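Methylxanthine N1-demethylase NdmA (Pseudomonas putida, PDB 6ICN) catalyses the NADH-dependent N1-demethylation of caffeine to theobromine and formaldehyde, as a Rieske oxygenase with a [2Fe-2S] cluster and a non-heme iron centre. Local coordinates at residues C134-W142 and E153-N161; L55-Q63 and V269-T277. One frame throughout, in Å; residues are numbered along the deposited sequence.

Contact 1 (C134-W142 and E153-N161); sequences CEERYGLIW and EIPYFSAAN
Tyr138, at the type I' turn of the β-hairpin formed by strands 131-137 and 140-144 of the Rieske domain, packs against Phe157 in the loop that follows. The two rings form a T-shaped pair, their planes 85° apart, with the edge of Phe157 turned to the face of Tyr138. Phe157 CB sits over that same face, 3.5 Å from the centroid of the Tyr138 ring, while the other face is covered by Arg137 CG, so the phenol is sandwiched between its own neighbour and the loop. Ala160 CB adds a contact of 3.6 Å with Tyr138 CE1. At the far end of the ring, Phe157 N gives a weak hydrogen bond to Tyr138 OH at 3.3 Å. A water also binds this hydroxyl, accepting a hydrogen bond from Arg137 NH1 and donating one to Ile154 O.

Ile154 fills the angle between Arg137 and Trp142. With CG2 anti to the backbone N and CG1 beside it (chi1 -69°), the methyl CG2 comes over the five-membered ring of Trp142, 3.8 Å from its centroid, and CD1 lies over one face of the Arg137 guanidinium. Pro155 CD reaches Trp142 CZ3 at 3.5 Å. The indole is fixed in turn by a bond from Trp142 NE1 to Arg137 O, 3.0 Å long and close to the ring plane. Phe157 also meets Ile283 and Phe267 of the large sheet. The whole is a β-hairpin whose two-residue type I' turn presents Tyr138 to the loop between strands 140-144 and 166-175.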
ATOM      1  N   CYS A 134       5.345 -21.546 -34.316  1.00 16.11           N
ATOM      2  CA  CYS A 134       5.372 -20.176 -33.808  1.00 17.50           C
ATOM      3  C   CYS A 134       5.679 -19.235 -34.962  1.00 18.47           C
ATOM      4  O   CYS A 134       6.686 -19.426 -35.651  1.00 19.50           O
ATOM      5  CB  CYS A 134       6.440 -20.030 -32.719  1.00 16.67           C
ATOM      6  SG  CYS A 134       6.477 -18.377 -31.975  1.00 18.02           S
ATOM      7  N   GLU A 135       4.832 -18.226 -35.166  1.00 16.92           N
ATOM      8  CA  GLU A 135       4.999 -17.263 -36.251  1.00 18.95           C
ATOM      9  C   GLU A 135       4.574 -15.870 -35.813  1.00 18.67           C
ATOM     10  O   GLU A 135       3.611 -15.707 -35.049  1.00 19.45           O
ATOM     11  CB  GLU A 135       4.155 -17.609 -37.492  1.00 22.87           C
ATOM     12  CG  GLU A 135       4.487 -18.936 -38.115  1.00 25.64           C
ATOM     13  CD  GLU A 135       5.769 -18.885 -38.920  1.00 32.78           C
ATOM     14  OE1 GLU A 135       6.145 -17.778 -39.381  1.00 36.38           O
ATOM     15  OE2 GLU A 135       6.397 -19.954 -39.083  1.00 35.98           O
ATOM     16  N   GLU A 136       5.267 -14.863 -36.345  1.00 19.10           N
ATOM     17  CA  GLU A 136       4.801 -13.484 -36.269  1.00 17.59           C
ATOM     18  C   GLU A 136       3.865 -13.183 -37.433  1.00 20.87           C
ATOM     19  O   GLU A 136       4.117 -13.583 -38.578  1.00 21.99           O
ATOM     20  CB  GLU A 136       5.973 -12.494 -36.281  1.00 18.58           C
ATOM     21  CG  GLU A 136       5.556 -11.011 -36.202  1.00 20.21           C
ATOM     22  CD  GLU A 136       5.132 -10.391 -37.551  1.00 22.35           C
ATOM     23  OE1 GLU A 136       4.220  -9.535 -37.581  1.00 20.95           O
ATOM     24  OE2 GLU A 136       5.722 -10.738 -38.598  1.00 21.93           O
ATOM     25  N   ARG A 137       2.770 -12.492 -37.130  1.00 18.72           N
ATOM     26  CA  ARG A 137       1.895 -11.946 -38.159  1.00 17.56           C
ATOM     27  C   ARG A 137       1.129 -10.776 -37.558  1.00 18.92           C
ATOM     28  O   ARG A 137       0.640 -10.869 -36.426  1.00 18.37           O
ATOM     29  CB  ARG A 137       0.924 -13.004 -38.722  1.00 20.59           C
ATOM     30  CG  ARG A 137       0.290 -12.543 -40.049  1.00 23.79           C
ATOM     31  CD  ARG A 137      -0.344 -13.683 -40.865  1.00 31.01           C
ATOM     32  NE  ARG A 137       0.625 -14.699 -41.274  1.00 32.37           N
ATOM     33  CZ  ARG A 137       0.290 -15.841 -41.869  1.00 33.78           C
ATOM     34  NH1 ARG A 137      -0.983 -16.090 -42.143  1.00 32.20           N
ATOM     35  NH2 ARG A 137       1.222 -16.726 -42.196  1.00 36.83           N
ATOM     36  N   TYR A 138       1.050  -9.674 -38.306  1.00 18.15           N
ATOM     37  CA  TYR A 138       0.317  -8.469 -37.906  1.00 19.27           C
ATOM     38  C   TYR A 138       0.900  -7.806 -36.673  1.00 17.76           C
ATOM     39  O   TYR A 138       0.225  -6.983 -36.047  1.00 18.65           O
ATOM     40  CB  TYR A 138      -1.170  -8.744 -37.636  1.00 18.02           C
ATOM     41  CG  TYR A 138      -1.835  -9.641 -38.643  1.00 20.36           C
ATOM     42  CD1 TYR A 138      -1.701  -9.409 -40.009  1.00 21.02           C
ATOM     43  CD2 TYR A 138      -2.596 -10.726 -38.225  1.00 20.02           C
ATOM     44  CE1 TYR A 138      -2.328 -10.229 -40.940  1.00 20.99           C
ATOM     45  CE2 TYR A 138      -3.227 -11.552 -39.151  1.00 21.02           C
ATOM     46  CZ  TYR A 138      -3.074 -11.300 -40.500  1.00 24.19           C
ATOM     47  OH  TYR A 138      -3.693 -12.102 -41.427  1.00 27.66           O
ATOM     48  N   GLY A 139       2.143  -8.121 -36.296  1.00 17.38           N
ATOM     49  CA  GLY A 139       2.687  -7.537 -35.084  1.00 18.66           C
ATOM     50  C   GLY A 139       2.382  -8.322 -33.825  1.00 18.41           C
ATOM     51  O   GLY A 139       2.691  -7.850 -32.715  1.00 17.20           O
ATOM     52  N   LEU A 140       1.760  -9.484 -33.958  1.00 17.62           N
ATOM     53  CA  LEU A 140       1.559 -10.403 -32.849  1.00 15.87           C
ATOM     54  C   LEU A 140       2.373 -11.667 -33.080  1.00 15.39           C
ATOM     55  O   LEU A 140       2.727 -12.009 -34.214  1.00 18.06           O
ATOM     56  CB  LEU A 140       0.075 -10.771 -32.690  1.00 17.19           C
ATOM     57  CG  LEU A 140      -0.957  -9.629 -32.649  1.00 15.58           C
ATOM     58  CD1 LEU A 140      -2.388 -10.156 -32.472  1.00 16.57           C
ATOM     59  CD2 LEU A 140      -0.631  -8.604 -31.582  1.00 18.11           C
ATOM     60  N   ILE A 141       2.621 -12.384 -31.994  1.00 15.85           N
ATOM     61  CA  ILE A 141       3.273 -13.692 -32.026  1.00 15.21           C
ATOM     62  C   ILE A 141       2.200 -14.743 -31.802  1.00 16.27           C
ATOM     63  O   ILE A 141       1.453 -14.672 -30.808  1.00 17.67           O
ATOM     64  CB  ILE A 141       4.372 -13.805 -30.952  1.00 17.27           C
ATOM     65  CG1 ILE A 141       5.442 -12.737 -31.152  1.00 21.26           C
ATOM     66  CG2 ILE A 141       4.965 -15.214 -30.941  1.00 19.69           C
ATOM     67  CD1 ILE A 141       6.135 -12.838 -32.466  1.00 22.77           C
ATOM     68  N   TRP A 142       2.123 -15.723 -32.716  1.00 15.38           N
ATOM     69  CA  TRP A 142       1.088 -16.749 -32.713  1.00 15.25           C
ATOM     70  C   TRP A 142       1.699 -18.124 -32.473  1.00 15.53           C
ATOM     71  O   TRP A 142       2.772 -18.432 -32.996  1.00 17.60           O
ATOM     72  CB  TRP A 142       0.352 -16.776 -34.056  1.00 17.07           C
ATOM     73  CG  TRP A 142      -0.238 -15.483 -34.473  1.00 16.06           C
ATOM     74  CD1 TRP A 142       0.415 -14.414 -35.042  1.00 15.23           C
ATOM     75  CD2 TRP A 142      -1.616 -15.113 -34.385  1.00 16.21           C
ATOM     76  NE1 TRP A 142      -0.485 -13.402 -35.300  1.00 16.03           N
ATOM     77  CE2 TRP A 142      -1.732 -13.801 -34.891  1.00 16.28           C
ATOM     78  CE3 TRP A 142      -2.764 -15.748 -33.878  1.00 16.90           C
ATOM     79  CZ2 TRP A 142      -2.952 -13.128 -34.960  1.00 16.24           C
ATOM     80  CZ3 TRP A 142      -3.968 -15.085 -33.948  1.00 16.31           C
ATOM     81  CH2 TRP A 142      -4.055 -13.784 -34.479  1.00 16.76           C
ATOM     82  N   GLU A 153      -5.007 -22.179 -39.928  1.00 19.57           N
ATOM     83  CA  GLU A 153      -4.113 -21.101 -40.303  1.00 20.79           C
ATOM     84  C   GLU A 153      -4.313 -19.918 -39.371  1.00 19.42           C
ATOM     85  O   GLU A 153      -5.302 -19.836 -38.641  1.00 18.89           O
ATOM     86  CB  GLU A 153      -4.330 -20.645 -41.745  1.00 28.43           C
ATOM     87  CG  GLU A 153      -3.781 -21.642 -42.745  1.00 31.94           C
ATOM     88  CD  GLU A 153      -3.811 -21.128 -44.167  1.00 42.84           C
ATOM     89  OE1 GLU A 153      -2.925 -21.538 -44.951  1.00 47.93           O
ATOM     90  OE2 GLU A 153      -4.718 -20.327 -44.497  1.00 45.14           O
ATOM     91  N   ILE A 154      -3.350 -19.005 -39.421  1.00 19.32           N
ATOM     92  CA  ILE A 154      -3.457 -17.791 -38.605  1.00 20.22           C
ATOM     93  C   ILE A 154      -4.648 -16.966 -39.076  1.00 19.32           C
ATOM     94  O   ILE A 154      -4.864 -16.811 -40.300  1.00 19.90           O
ATOM     95  CB  ILE A 154      -2.148 -16.980 -38.666  1.00 19.01           C
ATOM     96  CG1 ILE A 154      -1.059 -17.762 -37.929  1.00 19.38           C
ATOM     97  CG2 ILE A 154      -2.334 -15.573 -38.085  1.00 19.96           C
ATOM     98  CD1 ILE A 154       0.361 -17.227 -38.120  1.00 21.28           C
ATOM     99  N   PRO A 155      -5.456 -16.421 -38.157  1.00 18.43           N
ATOM    100  CA  PRO A 155      -6.627 -15.610 -38.524  1.00 19.51           C
ATOM    101  C   PRO A 155      -6.385 -14.489 -39.521  1.00 21.41           C
ATOM    102  O   PRO A 155      -5.273 -13.966 -39.652  1.00 21.55           O
ATOM    103  CB  PRO A 155      -7.061 -15.037 -37.167  1.00 19.68           C
ATOM    104  CG  PRO A 155      -6.715 -16.122 -36.207  1.00 18.07           C
ATOM    105  CD  PRO A 155      -5.426 -16.720 -36.714  1.00 19.32           C
ATOM    106  N   TYR A 156      -7.457 -14.105 -40.212  1.00 20.40           N
ATOM    107  CA  TYR A 156      -7.423 -13.084 -41.247  1.00 20.26           C
ATOM    108  C   TYR A 156      -7.640 -11.693 -40.652  1.00 22.84           C
ATOM    109  O   TYR A 156      -8.619 -11.455 -39.940  1.00 21.67           O
ATOM    110  CB  TYR A 156      -8.500 -13.404 -42.285  1.00 22.10           C
ATOM    111  CG  TYR A 156      -8.837 -12.303 -43.270  1.00 24.10           C
ATOM    112  CD1 TYR A 156      -7.970 -11.974 -44.300  1.00 28.06           C
ATOM    113  CD2 TYR A 156     -10.050 -11.623 -43.188  1.00 24.15           C
ATOM    114  CE1 TYR A 156      -8.295 -10.971 -45.214  1.00 26.75           C
ATOM    115  CE2 TYR A 156     -10.394 -10.631 -44.106  1.00 26.87           C
ATOM    116  CZ  TYR A 156      -9.504 -10.309 -45.114  1.00 23.59           C
ATOM    117  OH  TYR A 156      -9.849  -9.318 -46.016  1.00 29.91           O
ATOM    118  N   PHE A 157      -6.729 -10.776 -40.974  1.00 21.60           N
ATOM    119  CA  PHE A 157      -6.837  -9.350 -40.683  1.00 20.19           C
ATOM    120  C   PHE A 157      -6.886  -8.610 -42.017  1.00 22.13           C
ATOM    121  O   PHE A 157      -5.906  -8.629 -42.770  1.00 24.62           O
ATOM    122  CB  PHE A 157      -5.629  -8.914 -39.841  1.00 19.94           C
ATOM    123  CG  PHE A 157      -5.575  -7.444 -39.498  1.00 20.83           C
ATOM    124  CD1 PHE A 157      -6.728  -6.687 -39.337  1.00 19.67           C
ATOM    125  CD2 PHE A 157      -4.343  -6.834 -39.285  1.00 18.67           C
ATOM    126  CE1 PHE A 157      -6.664  -5.322 -38.990  1.00 20.60           C
ATOM    127  CE2 PHE A 157      -4.267  -5.480 -38.927  1.00 19.76           C
ATOM    128  CZ  PHE A 157      -5.420  -4.723 -38.788  1.00 20.27           C
ATOM    129  N   SER A 158      -8.014  -7.951 -42.308  1.00 21.33           N
ATOM    130  CA  SER A 158      -8.230  -7.401 -43.650  1.00 21.95           C
ATOM    131  C   SER A 158      -7.325  -6.206 -43.959  1.00 25.47           C
ATOM    132  O   SER A 158      -7.046  -5.925 -45.133  1.00 27.26           O
ATOM    133  CB  SER A 158      -9.703  -7.002 -43.822  1.00 21.29           C
ATOM    134  OG  SER A 158     -10.071  -5.912 -42.980  1.00 23.25           O
ATOM    135  N   ALA A 159      -6.874  -5.478 -42.941  1.00 21.14           N
ATOM    136  CA  ALA A 159      -6.168  -4.223 -43.158  1.00 22.55           C
ATOM    137  C   ALA A 159      -4.686  -4.404 -43.415  1.00 25.28           C
ATOM    138  O   ALA A 159      -4.026  -3.440 -43.815  1.00 29.51           O
ATOM    139  CB  ALA A 159      -6.346  -3.288 -41.955  1.00 25.79           C
ATOM    140  N   ALA A 160      -4.146  -5.599 -43.192  1.00 24.45           N
ATOM    141  CA  ALA A 160      -2.722  -5.819 -43.408  1.00 28.88           C
ATOM    142  C   ALA A 160      -2.368  -5.519 -44.862  1.00 33.77           C
ATOM    143  O   ALA A 160      -3.068  -5.947 -45.783  1.00 36.99           O
ATOM    144  CB  ALA A 160      -2.353  -7.256 -43.046  1.00 27.45           C
ATOM    145  N   ASN A 161      -1.314  -4.725 -45.058  1.00 38.57           N
ATOM    146  CA  ASN A 161      -0.792  -4.409 -46.389  1.00 42.69           C
ATOM    147  C   ASN A 161      -1.805  -3.649 -47.246  1.00 40.34           C
ATOM    148  O   ASN A 161      -1.826  -3.793 -48.471  1.00 45.97           O
ATOM    149  CB  ASN A 161      -0.326  -5.678 -47.114  1.00 44.46           C
ATOM    150  CG  ASN A 161       0.708  -6.457 -46.314  1.00 47.83           C
ATOM    151  OD1 ASN A 161       1.722  -5.902 -45.880  1.00 53.42           O
ATOM    152  ND2 ASN A 161       0.442  -7.744 -46.095  1.00 49.96           N
TER
HETATM  153  O   HOH W   1      -3.349 -14.784 -41.808  1.00 34.78           O

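Contact 2 (L55-Q63 and V269-T277)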
ATOM      1  N   LEU A  55      10.652 -14.440 -23.399  1.00 13.56           N
ATOM      2  CA  LEU A  55       9.438 -13.972 -22.736  1.00 14.79           C
ATOM      3  C   LEU A  55       8.604 -15.187 -22.361  1.00 16.89           C
ATOM      4  O   LEU A  55       8.307 -16.019 -23.224  1.00 15.31           O
ATOM      5  CB  LEU A  55       8.629 -13.032 -23.654  1.00 15.24           C
ATOM      6  CG  LEU A  55       7.211 -12.673 -23.174  1.00 14.26           C
ATOM      7  CD1 LEU A  55       7.316 -11.873 -21.871  1.00 19.13           C
ATOM      8  CD2 LEU A  55       6.384 -11.910 -24.242  1.00 16.87           C
ATOM      9  N   ALA A  56       8.223 -15.292 -21.081  1.00 16.03           N
ATOM     10  CA  ALA A  56       7.276 -16.319 -20.653  1.00 15.00           C
ATOM     11  C   ALA A  56       5.861 -15.951 -21.095  1.00 15.62           C
ATOM     12  O   ALA A  56       5.407 -14.820 -20.887  1.00 17.66           O
ATOM     13  CB  ALA A  56       7.317 -16.479 -19.126  1.00 16.90           C
ATOM     14  N   VAL A  57       5.151 -16.922 -21.677  1.00 15.93           N
ATOM     15  CA  VAL A  57       3.746 -16.773 -22.033  1.00 16.47           C
ATOM     16  C   VAL A  57       3.015 -18.037 -21.602  1.00 17.69           C
ATOM     17  O   VAL A  57       3.624 -19.072 -21.323  1.00 17.47           O
ATOM     18  CB  VAL A  57       3.526 -16.520 -23.536  1.00 17.90           C
ATOM     19  CG1 VAL A  57       4.303 -15.268 -23.980  1.00 16.17           C
ATOM     20  CG2 VAL A  57       3.965 -17.743 -24.354  1.00 15.80           C
ATOM     21  N   LYS A  58       1.686 -17.930 -21.518  1.00 17.59           N
ATOM     22  CA  LYS A  58       0.831 -19.047 -21.123  1.00 16.56           C
ATOM     23  C   LYS A  58      -0.325 -19.152 -22.097  1.00 18.01           C
ATOM     24  O   LYS A  58      -0.948 -18.143 -22.446  1.00 19.34           O
ATOM     25  CB  LYS A  58       0.295 -18.882 -19.686  1.00 19.82           C
ATOM     26  CG  LYS A  58      -0.589 -20.048 -19.253  1.00 22.38           C
ATOM     27  CD  LYS A  58      -1.125 -19.849 -17.826  1.00 28.69           C
ATOM     28  CE  LYS A  58      -0.117 -20.270 -16.786  1.00 34.21           C
ATOM     29  NZ  LYS A  58      -0.688 -20.108 -15.416  1.00 40.12           N
ATOM     30  N   LEU A  59      -0.596 -20.376 -22.541  1.00 15.61           N
ATOM     31  CA  LEU A  59      -1.605 -20.630 -23.559  1.00 14.90           C
ATOM     32  C   LEU A  59      -2.270 -21.947 -23.216  1.00 16.84           C
ATOM     33  O   LEU A  59      -1.577 -22.961 -23.090  1.00 16.37           O
ATOM     34  CB  LEU A  59      -0.963 -20.683 -24.952  1.00 14.42           C
ATOM     35  CG  LEU A  59      -1.874 -21.222 -26.048  1.00 15.24           C
ATOM     36  CD1 LEU A  59      -3.066 -20.301 -26.230  1.00 15.25           C
ATOM     37  CD2 LEU A  59      -1.079 -21.305 -27.355  1.00 16.31           C
ATOM     38  N   LEU A  60      -3.594 -21.922 -23.021  1.00 15.92           N
ATOM     39  CA  LEU A  60      -4.352 -23.132 -22.664  1.00 16.81           C
ATOM     40  C   LEU A  60      -3.686 -23.886 -21.514  1.00 19.10           C
ATOM     41  O   LEU A  60      -3.541 -25.113 -21.550  1.00 20.13           O
ATOM     42  CB  LEU A  60      -4.530 -24.039 -23.887  1.00 17.34           C
ATOM     43  CG  LEU A  60      -5.355 -23.377 -24.987  1.00 17.34           C
ATOM     44  CD1 LEU A  60      -5.218 -24.107 -26.339  1.00 20.11           C
ATOM     45  CD2 LEU A  60      -6.816 -23.297 -24.569  1.00 18.71           C
ATOM     46  N   ASN A  61      -3.235 -23.131 -20.503  1.00 17.84           N
ATOM     47  CA  ASN A  61      -2.574 -23.617 -19.291  1.00 22.74           C
ATOM     48  C   ASN A  61      -1.192 -24.225 -19.525  1.00 23.18           C
ATOM     49  O   ASN A  61      -0.632 -24.823 -18.597  1.00 25.42           O
ATOM     50  CB  ASN A  61      -3.446 -24.629 -18.535  1.00 26.21           C
ATOM     51  CG  ASN A  61      -3.386 -24.437 -17.023  1.00 36.35           C
ATOM     52  OD1 ASN A  61      -3.169 -23.325 -16.524  1.00 32.97           O
ATOM     53  ND2 ASN A  61      -3.561 -25.529 -16.285  1.00 40.48           N
ATOM     54  N   GLU A  62      -0.612 -24.076 -20.717  1.00 18.13           N
ATOM     55  CA  GLU A  62       0.763 -24.481 -20.969  1.00 19.14           C
ATOM     56  C   GLU A  62       1.708 -23.312 -20.707  1.00 16.54           C
ATOM     57  O   GLU A  62       1.471 -22.209 -21.206  1.00 18.62           O
ATOM     58  CB  GLU A  62       0.925 -24.930 -22.426  1.00 20.74           C
ATOM     59  CG  GLU A  62       0.083 -26.127 -22.785  1.00 22.78           C
ATOM     60  CD  GLU A  62       0.846 -27.425 -22.620  1.00 35.48           C
ATOM     61  OE1 GLU A  62       1.826 -27.456 -21.841  1.00 32.16           O
ATOM     62  OE2 GLU A  62       0.479 -28.407 -23.294  1.00 34.44           O
ATOM     63  N   GLN A  63       2.790 -23.564 -19.974  1.00 17.67           N
ATOM     64  CA  GLN A  63       3.812 -22.546 -19.734  1.00 16.71           C
ATOM     65  C   GLN A  63       4.854 -22.639 -20.840  1.00 14.40           C
ATOM     66  O   GLN A  63       5.571 -23.636 -20.938  1.00 16.95           O
ATOM     67  CB  GLN A  63       4.452 -22.737 -18.366  1.00 20.00           C
ATOM     68  CG  GLN A  63       3.468 -22.618 -17.229  1.00 21.49           C
ATOM     69  CD  GLN A  63       4.163 -22.703 -15.885  1.00 24.35           C
ATOM     70  OE1 GLN A  63       4.710 -21.722 -15.411  1.00 32.73           O
ATOM     71  NE2 GLN A  63       4.152 -23.876 -15.282  1.00 26.26           N
ATOM     72  N   VAL A 269      -8.794 -10.348 -30.990  1.00 17.07           N
ATOM     73  CA  VAL A 269      -8.569 -11.778 -30.787  1.00 16.64           C
ATOM     74  C   VAL A 269      -8.185 -12.040 -29.327  1.00 20.31           C
ATOM     75  O   VAL A 269      -7.460 -11.254 -28.703  1.00 18.08           O
ATOM     76  CB  VAL A 269      -7.513 -12.315 -31.785  1.00 18.20           C
ATOM     77  CG1 VAL A 269      -6.172 -11.534 -31.672  1.00 19.61           C
ATOM     78  CG2 VAL A 269      -7.312 -13.828 -31.627  1.00 16.85           C
ATOM     79  N   SER A 270      -8.687 -13.145 -28.778  1.00 19.94           N
ATOM     80  CA  SER A 270      -8.461 -13.516 -27.385  1.00 20.11           C
ATOM     81  C   SER A 270      -7.483 -14.681 -27.309  1.00 22.02           C
ATOM     82  O   SER A 270      -7.674 -15.699 -27.987  1.00 24.28           O
ATOM     83  CB  SER A 270      -9.767 -13.921 -26.680  1.00 18.97           C
ATOM     84  OG  SER A 270     -10.756 -12.908 -26.727  1.00 21.79           O
ATOM     85  N   CYS A 271      -6.457 -14.542 -26.478  1.00 18.40           N
ATOM     86  CA  CYS A 271      -5.636 -15.682 -26.079  1.00 18.40           C
ATOM     87  C   CYS A 271      -6.304 -16.409 -24.916  1.00 18.17           C
ATOM     88  O   CYS A 271      -6.484 -15.812 -23.839  1.00 17.42           O
ATOM     89  CB  CYS A 271      -4.243 -15.242 -25.670  1.00 18.73           C
ATOM     90  SG  CYS A 271      -3.141 -16.585 -25.100  1.00 21.43           S
ATOM     91  N   PRO A 272      -6.695 -17.664 -25.084  1.00 16.91           N
ATOM     92  CA  PRO A 272      -7.205 -18.444 -23.952  1.00 18.63           C
ATOM     93  C   PRO A 272      -6.064 -18.856 -23.036  1.00 19.42           C
ATOM     94  O   PRO A 272      -5.406 -19.883 -23.236  1.00 19.79           O
ATOM     95  CB  PRO A 272      -7.858 -19.653 -24.633  1.00 20.20           C
ATOM     96  CG  PRO A 272      -7.008 -19.858 -25.857  1.00 19.70           C
ATOM     97  CD  PRO A 272      -6.659 -18.460 -26.331  1.00 19.98           C
ATOM     98  N   VAL A 273      -5.808 -18.043 -22.021  1.00 18.60           N
ATOM     99  CA  VAL A 273      -4.632 -18.265 -21.190  1.00 20.18           C
ATOM    100  C   VAL A 273      -4.833 -19.494 -20.326  1.00 20.31           C
ATOM    101  O   VAL A 273      -3.937 -20.345 -20.202  1.00 19.80           O
ATOM    102  CB  VAL A 273      -4.335 -17.009 -20.346  1.00 19.98           C
ATOM    103  CG1 VAL A 273      -3.304 -17.322 -19.261  1.00 20.21           C
ATOM    104  CG2 VAL A 273      -3.845 -15.880 -21.241  1.00 20.71           C
ATOM    105  N   ASP A 274      -6.001 -19.593 -19.694  1.00 22.76           N
ATOM    106  CA  ASP A 274      -6.363 -20.786 -18.941  1.00 25.05           C
ATOM    107  C   ASP A 274      -7.888 -20.867 -18.888  1.00 24.60           C
ATOM    108  O   ASP A 274      -8.578 -20.189 -19.660  1.00 24.98           O
ATOM    109  CB  ASP A 274      -5.694 -20.783 -17.557  1.00 22.22           C
ATOM    110  CG  ASP A 274      -6.091 -19.589 -16.694  1.00 26.92           C
ATOM    111  OD1 ASP A 274      -7.200 -19.041 -16.851  1.00 23.98           O
ATOM    112  OD2 ASP A 274      -5.279 -19.197 -15.832  1.00 29.38           O
ATOM    113  N   SER A 275      -8.407 -21.666 -17.955  1.00 26.53           N
ATOM    114  CA  SER A 275      -9.838 -21.951 -17.894  1.00 30.15           C
ATOM    115  C   SER A 275     -10.686 -20.727 -17.590  1.00 26.95           C
ATOM    116  O   SER A 275     -11.891 -20.745 -17.879  1.00 28.48           O
ATOM    117  CB  SER A 275     -10.114 -23.026 -16.836  1.00 26.07           C
ATOM    118  OG  SER A 275      -9.971 -22.500 -15.530  1.00 31.45           O
ATOM    119  N   HIS A 276     -10.117 -19.665 -17.001  1.00 25.83           N
ATOM    120  CA  HIS A 276     -10.943 -18.519 -16.636  1.00 25.34           C
ATOM    121  C   HIS A 276     -10.365 -17.163 -17.037  1.00 23.22           C
ATOM    122  O   HIS A 276     -10.873 -16.131 -16.573  1.00 25.87           O
ATOM    123  CB  HIS A 276     -11.226 -18.521 -15.125  1.00 30.57           C
ATOM    124  CG  HIS A 276      -9.995 -18.503 -14.278  1.00 33.54           C
ATOM    125  ND1 HIS A 276      -9.499 -17.348 -13.708  1.00 38.60           N
ATOM    126  CD2 HIS A 276      -9.149 -19.497 -13.911  1.00 35.99           C
ATOM    127  CE1 HIS A 276      -8.406 -17.633 -13.018  1.00 38.65           C
ATOM    128  NE2 HIS A 276      -8.169 -18.929 -13.130  1.00 40.51           N
ATOM    129  N   THR A 277      -9.329 -17.124 -17.874  1.00 18.81           N
ATOM    130  CA  THR A 277      -8.610 -15.885 -18.152  1.00 18.85           C
ATOM    131  C   THR A 277      -8.392 -15.717 -19.646  1.00 17.80           C
ATOM    132  O   THR A 277      -8.138 -16.697 -20.351  1.00 18.58           O
ATOM    133  CB  THR A 277      -7.241 -15.893 -17.452  1.00 19.78           C
ATOM    134  OG1 THR A 277      -7.423 -16.150 -16.058  1.00 26.88           O
ATOM    135  CG2 THR A 277      -6.508 -14.556 -17.632  1.00 20.53           C
TER
HETATM  136  O   HOH W   2      -3.284 -20.673 -15.273  1.00 37.77           O
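An extended first torsion (chi1 -179°) carries the Lys58 chain away from its backbone N, and a similar torsion at Val273 does the same for CG1, which brings the lysine methylenes against the valine methyl at about a right angle, with Lys58 CD 3.6 Å from Val273 CG1. The two belong to different domains: Lys58 to the β-hairpin of strands 55-59 and 62-69 in the Rieske domain, Val273 to strand 263-274 of the large antiparallel sheet in the C-terminal domain. Strands 55-59 and 269-274 run nearly perpendicular, at 92°, and the bonding falls to the type I' turn from Leu59 to Glu62. Its two central residues offer successive amides to successive carbonyls. Leu60 N donates to Pro272 O at 2.7 Å, almost in line with the carbonyl, whereas Asn61 N reaches Val273 O at 2.9 Å from 28° off the carbonyl plane. The tip of the hairpin is thus pinned to the strand by two main-chain bonds.

Apolar groups close the other flank. Leu60 CD2 rests on Pro272 CG at 3.7 Å, and Leu59 CD1 approaches Cys271 SG at 3.9 Å; His36 of strand 35-40 touches both Leu59 and Pro272. On the polar flank, Asp274 has both carboxylate oxygens engaged. OD1 accepts from His276 N, two residues on, making an Asx turn. OD2 faces the hairpin, too far from the ammonium of Lys58 for direct contact, and one water spans the gap: it donates to Asp274 OD2 at a distance unusually short for such a bond, accepts from Lys58 NZ at 2.7 Å and donates to Asn61 OD1 at 2.9 Å.

Overall arrangement
From the N terminus, the chain passes strand 35-40 and reaches the hairpin of residues 55-63, whose partner in contact 2 comes only 206 residues later. Within that long loop the chain goes on through the Rieske domain, including the hairpin of residues 134-142; after ten more residues it returns as 153-161, closing the short loop of contact 1. Contact 1 is therefore nested inside contact 2. Both reach the large antiparallel sheet of the C-terminal domain: contact 2 joins one Rieske hairpin directly to it, contact 1 joins another to a loop that packs on it through Phe157 and Ala159. Their centres lie 18 Å apart, and they meet where Leu140 and Trp142 pack on Val269.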